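Side-chain contacts in VWFA domain-containing protein (Bacteroides thetaiotaomicron, PDB 3IBS), which is of unknown function but carries a von Willebrand factor type A domain that binds magnesium and belongs to a membrane protein of the Bat family: residues D46-N50 with D51-M55; K203-S206 with Q207-K211. All coordinates share one frame; numbering follows the deposited sequence.

Contact 1: residues D46-N50 with D51-M55; sequences DELDN and DKVGM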
ATOM      1  N   ASP A  46       4.418  -0.673 -32.412  1.00 14.96           N
ATOM      2  CA  ASP A  46       3.688   0.122 -33.411  1.00 16.42           C
ATOM      3  C   ASP A  46       4.601   1.073 -34.169  1.00 17.32           C
ATOM      4  O   ASP A  46       4.274   1.465 -35.271  1.00 17.49           O
ATOM      5  CB  ASP A  46       2.580   0.966 -32.767  1.00 16.62           C
ATOM      6  CG  ASP A  46       1.422   0.131 -32.245  1.00 18.59           C
ATOM      7  OD1 ASP A  46       1.248  -1.010 -32.691  1.00 19.65           O
ATOM      8  OD2 ASP A  46       0.677   0.635 -31.383  1.00 21.53           O
ATOM      9  N   GLU A  47       5.716   1.472 -33.566  1.00 17.98           N
ATOM     10  CA  GLU A  47       6.635   2.418 -34.218  1.00 20.04           C
ATOM     11  C   GLU A  47       7.690   1.718 -35.088  1.00 20.18           C
ATOM     12  O   GLU A  47       8.407   2.374 -35.832  1.00 19.80           O
ATOM     13  CB  GLU A  47       7.324   3.322 -33.186  1.00 20.10           C
ATOM     14  CG  GLU A  47       6.380   4.303 -32.475  1.00 23.17           C
ATOM     15  CD  GLU A  47       5.584   5.180 -33.443  1.00 27.64           C
ATOM     16  OE1 GLU A  47       6.169   5.714 -34.411  1.00 27.55           O
ATOM     17  OE2 GLU A  47       4.357   5.320 -33.242  1.00 31.18           O
ATOM     18  N   LEU A  48       7.778   0.392 -34.986  1.00 20.28           N
ATOM     19  CA  LEU A  48       8.735  -0.362 -35.788  1.00 20.93           C
ATOM     20  C   LEU A  48       8.258  -0.399 -37.235  1.00 21.85           C
ATOM     21  O   LEU A  48       7.051  -0.377 -37.496  1.00 21.69           O
ATOM     22  CB  LEU A  48       8.912  -1.787 -35.256  1.00 20.49           C
ATOM     23  CG  LEU A  48       9.417  -2.006 -33.824  1.00 19.99           C
ATOM     24  CD1 LEU A  48       9.569  -3.504 -33.579  1.00 20.65           C
ATOM     25  CD2 LEU A  48      10.725  -1.278 -33.521  1.00 17.64           C
ATOM     26  N   ASP A  49       9.198  -0.445 -38.169  1.00 22.39           N
ATOM     27  CA  ASP A  49       8.825  -0.512 -39.574  1.00 23.88           C
ATOM     28  C   ASP A  49       9.360  -1.759 -40.280  1.00 23.85           C
ATOM     29  O   ASP A  49       8.625  -2.729 -40.445  1.00 24.95           O
ATOM     30  CB  ASP A  49       9.221   0.770 -40.311  1.00 24.40           C
ATOM     31  CG  ASP A  49       8.679   0.819 -41.729  1.00 26.60           C
ATOM     32  OD1 ASP A  49       7.677   0.122 -42.025  1.00 28.28           O
ATOM     33  OD2 ASP A  49       9.254   1.567 -42.552  1.00 30.56           O
ATOM     34  N   ASN A  50      10.622  -1.750 -40.698  1.00 23.43           N
ATOM     35  CA  ASN A  50      11.180  -2.935 -41.377  1.00 23.09           C
ATOM     36  C   ASN A  50      11.902  -3.845 -40.381  1.00 21.65           C
ATOM     37  O   ASN A  50      12.822  -4.571 -40.747  1.00 21.98           O
ATOM     38  CB  ASN A  50      12.125  -2.494 -42.506  1.00 23.93           C
ATOM     39  CG  ASN A  50      12.522  -3.641 -43.449  1.00 27.16           C
ATOM     40  OD1 ASN A  50      11.934  -4.734 -43.425  1.00 30.42           O
ATOM     41  ND2 ASN A  50      13.530  -3.387 -44.289  1.00 28.02           N
ATOM     42  N   ASP A  51      11.464  -3.832 -39.123  1.00 19.40           N
ATOM     43  CA  ASP A  51      12.327  -4.283 -38.031  1.00 17.95           C
ATOM     44  C   ASP A  51      11.926  -5.621 -37.431  1.00 17.23           C
ATOM     45  O   ASP A  51      10.821  -6.114 -37.656  1.00 17.38           O
ATOM     46  CB  ASP A  51      12.364  -3.227 -36.920  1.00 17.61           C
ATOM     47  CG  ASP A  51      12.657  -1.822 -37.447  1.00 18.21           C
ATOM     48  OD1 ASP A  51      13.652  -1.649 -38.163  1.00 16.63           O
ATOM     49  OD2 ASP A  51      11.895  -0.889 -37.127  1.00 18.96           O
ATOM     50  N   LYS A  52      12.822  -6.201 -36.647  1.00 15.57           N
ATOM     51  CA  LYS A  52      12.483  -7.417 -35.924  1.00 14.76           C
ATOM     52  C   LYS A  52      12.506  -7.186 -34.424  1.00 14.25           C
ATOM     53  O   LYS A  52      13.320  -6.393 -33.899  1.00 13.76           O
ATOM     54  CB  LYS A  52      13.411  -8.567 -36.304  1.00 14.94           C
ATOM     55  CG  LYS A  52      13.418  -8.886 -37.785  1.00 15.43           C
ATOM     56  CD  LYS A  52      14.362 -10.025 -38.060  1.00 18.54           C
ATOM     57  CE  LYS A  52      14.289 -10.458 -39.506  1.00 19.37           C
ATOM     58  NZ  LYS A  52      14.896  -9.415 -40.381  1.00 21.85           N
ATOM     59  N   VAL A  53      11.616  -7.892 -33.746  1.00 12.97           N
ATOM     60  CA  VAL A  53      11.451  -7.750 -32.326  1.00 12.85           C
ATOM     61  C   VAL A  53      11.393  -9.117 -31.687  1.00 12.97           C
ATOM     62  O   VAL A  53      10.796 -10.050 -32.241  1.00 12.56           O
ATOM     63  CB  VAL A  53      10.189  -6.878 -31.965  1.00 12.79           C
ATOM     64  CG1 VAL A  53       8.861  -7.518 -32.408  1.00 11.85           C
ATOM     65  CG2 VAL A  53      10.159  -6.572 -30.485  1.00 14.02           C
ATOM     66  N   GLY A  54      12.033  -9.225 -30.525  1.00 12.86           N
ATOM     67  CA  GLY A  54      11.967 -10.438 -29.709  1.00 13.27           C
ATOM     68  C   GLY A  54      11.730 -10.047 -28.264  1.00 12.99           C
ATOM     69  O   GLY A  54      11.880  -8.876 -27.901  1.00 13.27           O
HETATM   70  N   MSE A  55      11.341 -11.005 -27.439  1.00 12.68           N
HETATM   71  CA  MSE A  55      11.086 -10.712 -26.028  1.00 14.67           C
HETATM   72  C   MSE A  55      11.558 -11.836 -25.127  1.00 14.07           C
HETATM   73  O   MSE A  55      11.376 -13.034 -25.434  1.00 13.69           O
HETATM   74  CB  MSE A  55       9.592 -10.485 -25.764  1.00 14.79           C
HETATM   75  CG  MSE A  55       8.951  -9.383 -26.618  1.00 20.89           C
HETATM   76 SE   MSE A  55       7.018  -9.246 -26.226  0.80 33.40          SE
HETATM   77  CE  MSE A  55       7.344  -8.582 -24.449  1.00 24.55           C
TER
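Asp-51 reaches back over the turn to the backbone of Asp-49. At the root of its side chain, Asp-51 CB lies 4.1 Å from Leu-48 CB, so the methylenes of the two residues already meet. With chi1 at -50°, CG stands beside its own backbone N and anti to the carbonyl carbon, which folds the carboxylate back over the turn instead of out along the strand. Asp-51 CG comes to the peptide before it, 3.6 Å from Asn-50 C, and there the group splits. OD1 accepts a hydrogen bond from the backbone N of Val-12. OD2 takes the N-H of Asp-49, with Asp-49 N to Asp-51 OD2 at 2.9 Å and an N-H...O angle of 163°. The bond is straight, but the donor arrives from above the carboxylate, 51° out of its plane. Asp-51 OD2 also rests on Leu-48, 3.5 Å from its CA and 3.8 Å from its CD2. One buried carboxylate therefore holds two backbone amides, one in the turn and one just ahead of strand 13-19. With an alanine here, the N-H groups of Asp-49 and Val-12 would probably lose their acceptor, and the turn could shift against the strand. Past the carboxylate, the other leucine methyl closes on the strand: Leu-48 CD1 packs against Val-53 CB at 3.8 Å, the two side chains running at about a right angle. This is the connection from helix 33-46 into strand 52-58 of the domain's central sheet. Tyr-72, at the start of helix 72-80, touches both Leu-48 and Val-53, and its hydroxyl is hydrogen-bonded to Asp-51 O, while the strand itself pairs with strands 13-19 and 62-69.

Contact 2: residues K203-S206 with Q207-K211; sequences KAIS and QEISK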
ATOM      1  N   LYS A 203       8.582   7.350 -25.953  1.00 24.97           N
ATOM      2  CA  LYS A 203       9.023   8.185 -27.050  1.00 25.08           C
ATOM      3  C   LYS A 203      10.542   8.335 -27.060  1.00 24.49           C
ATOM      4  O   LYS A 203      11.145   8.348 -28.125  1.00 24.25           O
ATOM      5  CB  LYS A 203       8.339   9.540 -27.005  1.00 25.66           C
ATOM      6  CG  LYS A 203       6.900   9.514 -27.502  1.00 27.36           C
ATOM      7  CD  LYS A 203       6.337  10.906 -27.493  1.00 31.18           C
ATOM      8  CE  LYS A 203       6.404  11.477 -26.085  1.00 32.70           C
ATOM      9  NZ  LYS A 203       6.617  12.940 -26.111  1.00 31.77           N
ATOM     10  N   ALA A 204      11.152   8.434 -25.880  1.00 23.48           N
ATOM     11  CA  ALA A 204      12.602   8.468 -25.793  1.00 22.80           C
ATOM     12  C   ALA A 204      13.225   7.198 -26.387  1.00 22.21           C
ATOM     13  O   ALA A 204      14.157   7.283 -27.182  1.00 22.23           O
ATOM     14  CB  ALA A 204      13.071   8.699 -24.358  1.00 22.30           C
ATOM     15  N   ILE A 205      12.707   6.028 -26.022  1.00 21.88           N
ATOM     16  CA  ILE A 205      13.291   4.790 -26.493  1.00 21.99           C
ATOM     17  C   ILE A 205      13.021   4.592 -27.988  1.00 22.21           C
ATOM     18  O   ILE A 205      13.920   4.199 -28.717  1.00 21.94           O
ATOM     19  CB  ILE A 205      12.898   3.548 -25.612  1.00 22.34           C
ATOM     20  CG1 ILE A 205      13.869   2.374 -25.839  1.00 23.31           C
ATOM     21  CG2 ILE A 205      11.472   3.104 -25.864  1.00 22.37           C
ATOM     22  CD1 ILE A 205      15.350   2.698 -25.506  1.00 21.17           C
ATOM     23  N   SER A 206      11.813   4.910 -28.456  1.00 22.05           N
ATOM     24  CA  SER A 206      11.528   4.806 -29.889  1.00 22.67           C
ATOM     25  C   SER A 206      12.420   5.752 -30.708  1.00 23.24           C
ATOM     26  O   SER A 206      12.796   5.436 -31.843  1.00 23.45           O
ATOM     27  CB  SER A 206      10.042   5.045 -30.193  1.00 23.26           C
ATOM     28  OG  SER A 206       9.250   3.928 -29.784  1.00 21.94           O
ATOM     29  N   GLN A 207      12.765   6.896 -30.119  1.00 23.12           N
ATOM     30  CA  GLN A 207      13.670   7.847 -30.740  1.00 23.83           C
ATOM     31  C   GLN A 207      15.057   7.242 -30.864  1.00 23.36           C
ATOM     32  O   GLN A 207      15.699   7.367 -31.903  1.00 23.02           O
ATOM     33  CB  GLN A 207      13.719   9.156 -29.928  1.00 24.39           C
ATOM     34  CG  GLN A 207      14.810  10.158 -30.348  1.00 28.18           C
ATOM     35  CD  GLN A 207      14.767  10.495 -31.836  1.00 32.97           C
ATOM     36  OE1 GLN A 207      15.782  10.394 -32.544  1.00 34.94           O
ATOM     37  NE2 GLN A 207      13.587  10.881 -32.323  1.00 34.36           N
ATOM     38  N   GLU A 208      15.508   6.593 -29.791  1.00 23.05           N
ATOM     39  CA  GLU A 208      16.817   5.937 -29.757  1.00 22.78           C
ATOM     40  C   GLU A 208      16.893   4.832 -30.808  1.00 22.68           C
ATOM     41  O   GLU A 208      17.897   4.708 -31.521  1.00 22.17           O
ATOM     42  CB  GLU A 208      17.095   5.387 -28.353  1.00 22.48           C
ATOM     43  CG  GLU A 208      18.353   4.542 -28.227  1.00 23.12           C
ATOM     44  CD  GLU A 208      19.645   5.328 -28.431  1.00 25.41           C
ATOM     45  OE1 GLU A 208      19.613   6.579 -28.387  1.00 25.23           O
ATOM     46  OE2 GLU A 208      20.703   4.684 -28.629  1.00 26.58           O
ATOM     47  N   ILE A 209      15.834   4.025 -30.890  1.00 22.66           N
ATOM     48  CA  ILE A 209      15.736   2.972 -31.906  1.00 22.70           C
ATOM     49  C   ILE A 209      15.794   3.561 -33.329  1.00 23.51           C
ATOM     50  O   ILE A 209      16.562   3.067 -34.168  1.00 23.39           O
ATOM     51  CB  ILE A 209      14.475   2.107 -31.716  1.00 22.61           C
ATOM     52  CG1 ILE A 209      14.571   1.301 -30.410  1.00 21.44           C
ATOM     53  CG2 ILE A 209      14.279   1.143 -32.906  1.00 22.55           C
ATOM     54  CD1 ILE A 209      13.223   0.801 -29.907  1.00 21.55           C
ATOM     55  N   SER A 210      15.009   4.618 -33.583  1.00 23.96           N
ATOM     56  CA  SER A 210      15.033   5.335 -34.874  1.00 24.99           C
ATOM     57  C   SER A 210      16.398   5.909 -35.240  1.00 25.10           C
ATOM     58  O   SER A 210      16.790   5.885 -36.404  1.00 24.99           O
ATOM     59  CB  SER A 210      14.013   6.476 -34.892  1.00 25.07           C
ATOM     60  OG  SER A 210      12.699   5.961 -34.827  1.00 26.77           O
ATOM     61  N   LYS A 211      17.088   6.450 -34.242  1.00 25.66           N
ATOM     62  CA  LYS A 211      18.428   7.022 -34.396  1.00 26.63           C
ATOM     63  C   LYS A 211      19.439   5.930 -34.787  1.00 26.58           C
ATOM     64  O   LYS A 211      20.300   6.136 -35.644  1.00 26.15           O
ATOM     65  CB  LYS A 211      18.816   7.713 -33.084  1.00 26.86           C
ATOM     66  CG  LYS A 211      20.181   8.376 -33.019  1.00 28.13           C
ATOM     67  CD  LYS A 211      20.310   9.053 -31.656  1.00 30.00           C
ATOM     68  CE  LYS A 211      21.608   8.670 -30.943  1.00 30.84           C
ATOM     69  NZ  LYS A 211      22.790   9.373 -31.487  1.00 29.20           N
TER
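Four successive i to i+4 backbone hydrogen bonds join Lys-203 through Ser-206 to Gln-207 through Ser-210, the regular ladder of an alpha helix. This is the middle of helix 200-214, the last helix of the von Willebrand factor type A fold, lying against its central sheet. The bond from Ile-209 N to Ile-205 O is the straightest on the ladder at 167°, and Ile-209 also brings CG1 up to the oxygen end of that carbonyl, 3.4 Å from Ile-205 O. Ile-209 has chi1 near -67°, which sets CG1 beside the backbone N and points it back down the helix toward the preceding turn. Its CD1 then lies 4.4 Å from Ile-205 CG1, a loose apolar contact between residues one turn apart. Both isoleucines face inward, touching Ile-116 of strand 113-119 and Leu-44 of helix 33-46; Ile-205 also reaches Leu-145 and Ile-191. Glu-208 sits at the border of this face. Its CB packs 3.4 Å from Ile-205 O, and the side chain, bent at chi2, touches Gln-141 and Ile-191. On another side of the helix, Gln-207 CB lies 3.2 Å from Lys-203 O. Its chain is likewise bent at chi2, and its amide leads away from the preceding turn. Ser-206 turns its own hydroxyl to Gln-202, whose NE2 is hydrogen-bonded to OG, while its carbonyl serves the next turn. There Ser-210 supplies two donors: its N meets Ser-206 O at 2.9 Å, and its OG donates to the same oxygen at 3.0 Å. They arrive from opposite faces of the carbonyl plane, so a single oxygen accepts both the backbone amide and the hydroxyl of Ser-210.

How the contacts relate
From the N terminus, the chain reaches contact 1 first: residues 46-55 take it from the end of helix 33-46 through a short loop into strand 52-58. Contact 2 comes much later, within helix 200-214, and closes no loop, since it joins consecutive turns of one helix. The two lie in series, neither nested nor crossed, with centres about 12 Å apart on the same side of the chain's centre. They meet directly where Glu-47 CG packs 4.0 Å from Ser-206 OG. The final helix thus packs beside helix 33-46, the one that leads into contact 1.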